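Local coordinates for protein beta-galactosidase (Trichoderma reesei, PDB 3OG2) that probably hydrolyses terminal non-reducing beta-D-galactose residues of beta-D-galactosides, as a glycosylated member of glycoside hydrolase family 35, at residues G183-V188 with N790-D795; Y195-I200 with T227-V232; L730-G735 with R802-Y807. All coordinates share one frame; numbering follows the deposited sequence.

The three contacts differ in burial and in how much of the backbone carries them. Interaction 1, at the surface, joins two irregular loops 602 residues apart, one of the TIM-barrel domain and one from far along the chain, by a lone bridge and a water. Interaction 2 stays within the barrel domain, is partly buried, and sets a turn against helix 193-205, the helix that follows the 183-188 loop; a side-chain amide does the polar work. Interaction 3 is buried strand pairing with a bulge, and strand 803-811 follows the 790-795 loop. Centres of interactions 1 and 2 lie about 17 Å apart, those of 1 and 3 about 25 Å.

Interaction 1 (G183-V188 with N790-D795)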
loop_
_atom_site.group_PDB
_atom_site.type_symbol
_atom_site.label_atom_id
_atom_site.label_comp_id
_atom_site.label_asym_id
_atom_site.label_seq_id
_atom_site.Cartn_x
_atom_site.Cartn_y
_atom_site.Cartn_z
ATOM N N GLY A 183 -3.662 17.178 -15.976
ATOM C CA GLY A 183 -3.295 18.518 -16.382
ATOM C C GLY A 183 -1.883 18.509 -16.934
ATOM O O GLY A 183 -1.188 17.490 -16.995
ATOM N N ALA A 184 -1.465 19.676 -17.393
ATOM C CA ALA A 184 -0.131 19.733 -18.022
ATOM C C ALA A 184 0.506 21.088 -17.779
ATOM O O ALA A 184 -0.119 22.032 -17.300
ATOM C CB ALA A 184 -0.287 19.507 -19.515
ATOM N N ALA A 185 1.786 21.172 -18.105
ATOM C CA ALA A 185 2.535 22.411 -17.973
ATOM C C ALA A 185 2.020 23.461 -18.955
ATOM O O ALA A 185 1.329 23.163 -19.936
ATOM C CB ALA A 185 3.990 22.107 -18.213
ATOM N N GLU A 186 2.362 24.708 -18.662
ATOM C CA GLU A 186 1.857 25.830 -19.475
ATOM C C GLU A 186 2.249 25.624 -20.923
ATOM O O GLU A 186 3.405 25.242 -21.174
ATOM C CB GLU A 186 2.419 27.129 -18.878
ATOM C CG GLU A 186 1.821 28.370 -19.527
ATOM C CD GLU A 186 0.674 28.988 -18.751
ATOM O OE1 GLU A 186 -0.462 28.453 -18.823
ATOM O OE2 GLU A 186 0.898 30.019 -18.072
ATOM N N GLY A 187 1.378 25.813 -21.905
ATOM C CA GLY A 187 1.819 25.723 -23.310
ATOM C C GLY A 187 1.711 24.302 -23.863
ATOM O O GLY A 187 1.847 24.086 -25.065
ATOM N N VAL A 188 1.476 23.281 -23.036
ATOM C CA VAL A 188 1.446 21.926 -23.509
ATOM C C VAL A 188 0.019 21.502 -23.796
ATOM O O VAL A 188 -0.845 21.705 -22.954
ATOM C CB VAL A 188 2.076 20.992 -22.432
ATOM C CG1 VAL A 188 1.841 19.562 -22.873
ATOM C CG2 VAL A 188 3.553 21.321 -22.294
ATOM N N ASN A 790 6.910 12.224 -12.319
ATOM C CA ASN A 790 6.626 13.049 -13.494
ATOM C C ASN A 790 5.135 13.311 -13.554
ATOM O O ASN A 790 4.440 13.053 -14.542
ATOM C CB ASN A 790 7.112 12.316 -14.765
ATOM C CG ASN A 790 7.406 13.294 -15.887
ATOM O OD1 ASN A 790 8.574 13.621 -16.102
ATOM N ND2 ASN A 790 6.396 13.778 -16.625
ATOM N N TRP A 791 4.622 13.878 -12.437
ATOM C CA TRP A 791 3.185 13.997 -12.264
ATOM C C TRP A 791 2.559 15.027 -13.165
ATOM O O TRP A 791 1.359 14.936 -13.476
ATOM C CB TRP A 791 2.831 14.300 -10.784
ATOM C CG TRP A 791 1.350 14.174 -10.602
ATOM C CD1 TRP A 791 0.646 13.034 -10.352
ATOM C CD2 TRP A 791 0.390 15.233 -10.655
ATOM N NE1 TRP A 791 -0.679 13.306 -10.250
ATOM C CE2 TRP A 791 -0.884 14.650 -10.429
ATOM C CE3 TRP A 791 0.564 16.618 -10.884
ATOM C CZ2 TRP A 791 -2.036 15.408 -10.419
ATOM C CZ3 TRP A 791 -0.611 17.380 -10.870
ATOM C CH2 TRP A 791 -1.850 16.759 -10.641
ATOM N N THR A 792 3.276 16.021 -13.634
ATOM C CA THR A 792 2.695 17.078 -14.493
ATOM C C THR A 792 3.221 16.829 -15.908
ATOM O O THR A 792 4.396 17.018 -16.227
ATOM C CB THR A 792 3.128 18.445 -14.034
ATOM O OG1 THR A 792 2.649 18.637 -12.673
ATOM C CG2 THR A 792 2.568 19.550 -14.920
ATOM N N THR A 793 2.354 16.401 -16.790
ATOM C CA THR A 793 2.697 16.189 -18.197
ATOM C C THR A 793 3.272 17.456 -18.808
ATOM O O THR A 793 2.679 18.536 -18.675
ATOM C CB THR A 793 1.422 15.728 -18.928
ATOM O OG1 THR A 793 1.089 14.399 -18.452
ATOM C CG2 THR A 793 1.658 15.682 -20.412
ATOM N N GLY A 794 4.425 17.350 -19.461
ATOM C CA GLY A 794 5.009 18.515 -20.128
ATOM C C GLY A 794 6.119 19.119 -19.274
ATOM O O GLY A 794 6.842 19.949 -19.799
ATOM N N ASP A 795 6.200 18.706 -18.023
ATOM C CA ASP A 795 7.287 19.062 -17.129
ATOM C C ASP A 795 8.043 17.760 -16.943
ATOM O O ASP A 795 7.516 16.897 -16.194
ATOM C CB ASP A 795 6.738 19.554 -15.813
ATOM C CG ASP A 795 7.806 19.953 -14.828
ATOM O OD1 ASP A 795 8.947 19.825 -15.286
ATOM O OD2 ASP A 795 7.480 20.379 -13.684
HETATM O O HOH W 1 -0.315 15.232 -16.060
#
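A185 and T793 share the single direct hydrogen bond between these two loops: A185 N donates to T793 O over 2.8 Å, with an N-H...O angle of 159°, and A185 N lies nearly in line with the C=O bond of T793. A184 and T793 form an isolated beta bridge, with their CA atoms 4.5 Å apart. Each loop makes a type II beta turn, A185 to V188 and T792 to D795, closed by V188 N to A185 O and by D795 N to T792 O.

A water adds the second polar link. It donates to G183 O at 2.6 Å and to W791 O, and accepts from T793 N at 3.0 Å, tying three backbone groups of the two loops.

Most other contacts set side-chain carbons against backbone. A184 CB lies 3.2 Å from T793 O. A185 CB rests 3.8 Å from G794 C, and V188 CG2 packs equally near, directly on G794 CA, where glycine has no side chain; V188 CG2 stands beside its own backbone N, CG1 being anti to it (chi1 172°). G794, third in its turn, has a positive phi of 100°. From the other loop, T792 CG2 approaches A185 N at 3.7 Å, while T793 CB lies at the same distance from G183 O.

Around the contact, W791 NE1 is hydrogen-bonded to E180 OE1, a residue of the galactose site, and R140 NH1 binds N790 O. The loop 790-795 therefore reaches the rim of the TIM barrel near the sugar pocket, the side chain of T792 being about 9 Å from that of N120. Since both the direct bond and the water links use main-chain groups, the join depends chiefly on the path of the two backbones.

Interaction 2 (Y195-I200 with T227-V232); sequences YMQYVI and TGLGSV
Q197 and G230 make the direct polar link between helix 193-205 and the loop that follows it. G230 N donates to Q197 OE1 over 2.8 Å, with an N-H...O angle of 145°; the donor lies in the plane of the amide and meets a lone pair of OE1. A water also donates to Q197 OE1 and, at 2.7 Å, to S231 O, giving the amide oxygen two donors; NE2 is hydrogen-bonded to D201 of the same helix.

Van der Waals contacts flank this pair. With CG anti to the backbone N (chi1 -170°), Q197 brings that atom to 3.7 Å from L229 CD1, the two side chains crossing at a slant. The I200 CD1 methyl meets two carbonyl oxygens, G230 O and S231 O, each at 3.4 Å, and touches V232 CG1 at 4.1 Å. The M196 CE methyl likewise lies near G230 O.

G230 is the third residue of a type II beta turn from G228 to S231, and M196 CB packs directly against the CA of this glycine, at 3.8 Å. Within the turn, G228 O accepts from both S231 N and S231 OG.

In the TIM-barrel domain, the turn covers one side of helix 193-205. Y195 and Y198 of that helix touch helix 144-163, while V199 and V232 both meet P177 at the end of strand 172-177.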
loop_
_atom_site.group_PDB
_atom_site.type_symbol
_atom_site.label_atom_id
_atom_site.label_comp_id
_atom_site.label_asym_id
_atom_site.label_seq_id
_atom_site.Cartn_x
_atom_site.Cartn_y
_atom_site.Cartn_z
ATOM N N TYR A 195 -2.754 11.364 -27.868
ATOM C CA TYR A 195 -1.933 10.653 -26.883
ATOM C C TYR A 195 -2.772 9.664 -26.098
ATOM O O TYR A 195 -2.457 8.464 -25.977
ATOM C CB TYR A 195 -1.232 11.659 -25.953
ATOM C CG TYR A 195 -0.611 10.945 -24.777
ATOM C CD1 TYR A 195 0.479 10.120 -24.967
ATOM C CD2 TYR A 195 -1.126 11.089 -23.482
ATOM C CE1 TYR A 195 1.045 9.453 -23.881
ATOM C CE2 TYR A 195 -0.577 10.425 -22.414
ATOM C CZ TYR A 195 0.513 9.601 -22.625
ATOM O OH TYR A 195 1.111 8.927 -21.568
ATOM N N MET A 196 -3.905 10.155 -25.596
ATOM C CA MET A 196 -4.769 9.284 -24.779
ATOM C C MET A 196 -5.232 8.073 -25.552
ATOM O O MET A 196 -5.295 6.955 -25.048
ATOM C CB MET A 196 -5.969 10.089 -24.259
ATOM C CG MET A 196 -5.616 11.246 -23.345
ATOM S SD MET A 196 -6.927 12.524 -23.319
ATOM C CE MET A 196 -8.018 11.683 -22.225
ATOM N N GLN A 197 -5.634 8.313 -26.833
ATOM C CA GLN A 197 -6.092 7.176 -27.630
ATOM C C GLN A 197 -4.959 6.219 -27.961
ATOM O O GLN A 197 -5.225 5.024 -28.078
ATOM C CB GLN A 197 -6.746 7.694 -28.933
ATOM C CG GLN A 197 -7.442 6.534 -29.644
ATOM C CD GLN A 197 -8.579 5.970 -28.820
ATOM O OE1 GLN A 197 -9.413 6.652 -28.219
ATOM N NE2 GLN A 197 -8.603 4.638 -28.799
ATOM N N TYR A 198 -3.730 6.721 -28.186
ATOM C CA TYR A 198 -2.614 5.783 -28.433
ATOM C C TYR A 198 -2.484 4.848 -27.226
ATOM O O TYR A 198 -2.259 3.634 -27.420
ATOM C CB TYR A 198 -1.333 6.567 -28.618
ATOM C CG TYR A 198 -0.161 5.715 -29.053
ATOM C CD1 TYR A 198 0.652 5.082 -28.090
ATOM C CD2 TYR A 198 0.148 5.528 -30.400
ATOM C CE1 TYR A 198 1.710 4.292 -28.474
ATOM C CE2 TYR A 198 1.219 4.745 -30.792
ATOM C CZ TYR A 198 2.006 4.118 -29.827
ATOM O OH TYR A 198 3.089 3.372 -30.222
ATOM N N VAL A 199 -2.566 5.402 -26.011
ATOM C CA VAL A 199 -2.371 4.567 -24.800
ATOM C C VAL A 199 -3.468 3.524 -24.720
ATOM O O VAL A 199 -3.244 2.334 -24.429
ATOM C CB VAL A 199 -2.341 5.501 -23.578
ATOM C CG1 VAL A 199 -2.398 4.728 -22.268
ATOM C CG2 VAL A 199 -1.096 6.394 -23.634
ATOM N N ILE A 200 -4.730 3.935 -25.038
ATOM C CA ILE A 200 -5.810 2.947 -25.087
ATOM C C ILE A 200 -5.589 1.878 -26.155
ATOM O O ILE A 200 -5.786 0.683 -25.883
ATOM C CB ILE A 200 -7.174 3.668 -25.334
ATOM C CG1 ILE A 200 -7.560 4.479 -24.082
ATOM C CG2 ILE A 200 -8.265 2.696 -25.751
ATOM C CD1 ILE A 200 -8.730 5.433 -24.316
ATOM N N THR A 227 -16.304 12.507 -24.417
ATOM C CA THR A 227 -15.261 13.419 -24.841
ATOM C C THR A 227 -14.577 12.960 -26.123
ATOM O O THR A 227 -13.615 13.559 -26.600
ATOM C CB THR A 227 -14.189 13.599 -23.735
ATOM O OG1 THR A 227 -13.597 12.334 -23.440
ATOM C CG2 THR A 227 -14.784 14.188 -22.454
ATOM N N GLY A 228 -15.063 11.908 -26.770
ATOM C CA GLY A 228 -14.568 11.558 -28.072
ATOM C C GLY A 228 -13.275 10.750 -28.034
ATOM O O GLY A 228 -13.051 9.788 -27.271
ATOM N N LEU A 229 -12.332 11.223 -28.867
ATOM C CA LEU A 229 -11.064 10.529 -28.990
ATOM C C LEU A 229 -10.363 10.462 -27.645
ATOM O O LEU A 229 -10.289 11.449 -26.922
ATOM C CB LEU A 229 -10.227 11.360 -29.971
ATOM C CG LEU A 229 -8.937 10.719 -30.366
ATOM C CD1 LEU A 229 -9.132 9.448 -31.203
ATOM C CD2 LEU A 229 -8.143 11.745 -31.222
ATOM N N GLY A 230 -9.875 9.283 -27.265
ATOM C CA GLY A 230 -9.160 9.140 -26.000
ATOM C C GLY A 230 -10.011 8.861 -24.776
ATOM O O GLY A 230 -9.540 8.701 -23.697
ATOM N N SER A 231 -11.347 8.755 -24.964
ATOM C CA SER A 231 -12.235 8.477 -23.844
ATOM C C SER A 231 -12.194 7.020 -23.423
ATOM O O SER A 231 -12.110 6.096 -24.214
ATOM C CB SER A 231 -13.644 8.928 -24.207
ATOM O OG SER A 231 -14.194 8.259 -25.311
ATOM N N VAL A 232 -12.319 6.838 -22.106
ATOM C CA VAL A 232 -12.418 5.471 -21.545
ATOM C C VAL A 232 -13.869 5.079 -21.375
ATOM O O VAL A 232 -14.807 5.806 -21.732
ATOM C CB VAL A 232 -11.647 5.378 -20.217
ATOM C CG1 VAL A 232 -10.143 5.627 -20.445
ATOM C CG2 VAL A 232 -12.196 6.333 -19.164
HETATM O O HOH W 2 -11.788 6.074 -26.944
#

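Interaction 3 (L730-G735 with R802-Y807)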
loop_
_atom_site.group_PDB
_atom_site.type_symbol
_atom_site.label_atom_id
_atom_site.label_comp_id
_atom_site.label_asym_id
_atom_site.label_seq_id
_atom_site.Cartn_x
_atom_site.Cartn_y
_atom_site.Cartn_z
ATOM N N LEU A 730 31.769 22.220 -6.821
ATOM C CA LEU A 730 31.111 20.998 -7.243
ATOM C C LEU A 730 29.623 21.021 -6.944
ATOM O O LEU A 730 29.198 21.185 -5.814
ATOM C CB LEU A 730 31.784 19.887 -6.473
ATOM C CG LEU A 730 31.640 18.485 -6.900
ATOM C CD1 LEU A 730 32.151 18.174 -8.316
ATOM C CD2 LEU A 730 32.403 17.629 -5.877
ATOM N N SER A 731 28.807 20.906 -7.980
ATOM C CA SER A 731 27.362 20.890 -7.857
ATOM C C SER A 731 26.877 19.473 -8.061
ATOM O O SER A 731 27.065 18.909 -9.161
ATOM C CB SER A 731 26.774 21.888 -8.864
ATOM O OG SER A 731 25.358 21.914 -8.769
ATOM N N THR A 732 26.357 18.875 -6.993
ATOM C CA THR A 732 25.881 17.483 -7.058
ATOM C C THR A 732 24.392 17.394 -6.911
ATOM O O THR A 732 23.721 18.271 -6.345
ATOM C CB THR A 732 26.599 16.595 -6.004
ATOM O OG1 THR A 732 26.372 17.170 -4.684
ATOM C CG2 THR A 732 28.091 16.485 -6.256
ATOM N N GLN A 733 23.797 16.304 -7.406
ATOM C CA GLN A 733 22.351 16.149 -7.313
ATOM C C GLN A 733 22.063 14.675 -7.123
ATOM O O GLN A 733 22.440 13.832 -7.967
ATOM C CB GLN A 733 21.666 16.711 -8.559
ATOM C CG GLN A 733 20.149 16.477 -8.486
ATOM C CD GLN A 733 19.413 17.378 -9.441
ATOM O OE1 GLN A 733 19.118 18.537 -9.091
ATOM N NE2 GLN A 733 19.124 16.905 -10.661
ATOM N N GLY A 734 21.357 14.343 -6.052
ATOM C CA GLY A 734 21.010 12.950 -5.784
ATOM C C GLY A 734 19.542 12.718 -5.479
ATOM O O GLY A 734 19.158 11.601 -5.172
ATOM N N GLY A 735 18.694 13.755 -5.533
ATOM C CA GLY A 735 17.314 13.570 -5.068
ATOM C C GLY A 735 17.213 13.991 -3.597
ATOM O O GLY A 735 18.243 14.042 -2.888
ATOM N N ARG A 802 21.080 12.471 -11.954
ATOM C CA ARG A 802 21.787 12.135 -10.704
ATOM C C ARG A 802 23.255 12.166 -11.011
ATOM O O ARG A 802 23.689 11.580 -12.043
ATOM C CB ARG A 802 21.404 10.750 -10.196
ATOM C CG ARG A 802 19.878 10.663 -9.983
ATOM C CD ARG A 802 19.487 11.473 -8.760
ATOM N NE ARG A 802 18.072 11.471 -8.410
ATOM C CZ ARG A 802 17.274 12.544 -8.583
ATOM N NH1 ARG A 802 17.706 13.653 -9.171
ATOM N NH2 ARG A 802 16.029 12.447 -8.153
ATOM N N GLY A 803 24.068 12.807 -10.157
ATOM C CA GLY A 803 25.495 12.844 -10.384
ATOM C C GLY A 803 25.979 14.276 -10.194
ATOM O O GLY A 803 25.639 14.950 -9.202
ATOM N N ILE A 804 26.821 14.714 -11.115
ATOM C CA ILE A 804 27.452 16.036 -11.020
ATOM C C ILE A 804 26.821 16.918 -12.077
ATOM O O ILE A 804 26.896 16.637 -13.263
ATOM C CB ILE A 804 28.977 15.942 -11.191
ATOM C CG1 ILE A 804 29.584 15.098 -10.041
ATOM C CG2 ILE A 804 29.623 17.326 -11.281
ATOM C CD1 ILE A 804 31.011 14.665 -10.281
ATOM N N LEU A 805 26.164 17.992 -11.615
ATOM C CA LEU A 805 25.513 18.941 -12.529
ATOM C C LEU A 805 26.503 19.929 -13.084
ATOM O O LEU A 805 26.276 20.456 -14.190
ATOM C CB LEU A 805 24.456 19.751 -11.728
ATOM C CG LEU A 805 23.336 18.923 -11.140
ATOM C CD1 LEU A 805 22.352 19.844 -10.423
ATOM C CD2 LEU A 805 22.648 18.136 -12.235
ATOM N N ASP A 806 27.519 20.311 -12.321
ATOM C CA ASP A 806 28.426 21.360 -12.760
ATOM C C ASP A 806 29.642 21.277 -11.869
ATOM O O ASP A 806 29.596 20.747 -10.741
ATOM C CB ASP A 806 27.804 22.760 -12.587
ATOM C CG ASP A 806 28.454 23.820 -13.445
ATOM O OD1 ASP A 806 29.393 23.494 -14.204
ATOM O OD2 ASP A 806 27.988 24.971 -13.392
ATOM N N TYR A 807 30.757 21.801 -12.329
ATOM C CA TYR A 807 31.959 21.927 -11.524
ATOM C C TYR A 807 32.854 22.997 -12.135
ATOM O O TYR A 807 32.740 23.336 -13.292
ATOM C CB TYR A 807 32.724 20.598 -11.454
ATOM C CG TYR A 807 33.301 20.117 -12.756
ATOM C CD1 TYR A 807 34.601 20.476 -13.188
ATOM C CD2 TYR A 807 32.565 19.282 -13.588
ATOM C CE1 TYR A 807 35.142 20.055 -14.378
ATOM C CE2 TYR A 807 33.087 18.826 -14.791
ATOM C CZ TYR A 807 34.348 19.222 -15.167
ATOM O OH TYR A 807 34.856 18.744 -16.341
#
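L730-Q733 and G803-Y807 run antiparallel as neighbouring strands, their axes 4.5 Å apart at closest approach and their directions 147° apart, with a classic beta bulge at L805 and D806, which both face S731. The pairing belongs to an antiparallel three-stranded sheet in which strand 726-733 is central, flanked by 760-767 and 803-811. S731 N donates to D806 O at 2.9 Å, whereas S731 O takes a bond of 2.8 Å from L805 N and a weak, longer one from D806 N. Beyond the bulge, Q733 and G803 exchange a reciprocal pair of hydrogen bonds.

At the bulge the L805 side chain points toward the opposing strand, where its CD1 packs 3.7 Å from Q733 CB. Q733 CG is anti to the backbone N (chi1 177°) and the chain continues extended, crossing the L805 side chain at a slant; its NE2 is hydrogen-bonded to P801 O. S731 OG lies beside L805 CB and is hydrogen-bonded to N762 OD1. On the side of L730, T732 and I804, L730 CD1 touches both I804 CG2 and Y807 CB, each at 4.0 Å. This side meets other strands of the all-beta domain: L730 packs on V780, T732 on V782 and I804 on F715.

R802, bent at chi2, carries its guanidinium across G734 and G735. Its NH2 forms a salt bridge with D788 and a hydrogen bond with G786 O, which together would hold the charged group in this buried place. The Q733 amide and the guanidinium stand at 87° to each other, with Q733 NE2 at the guanidinium edge. G735 N sits over the centre of one guanidinium face, 3.6 Å above its plane, and G735 CA lies 3.5 Å from R802 NH2.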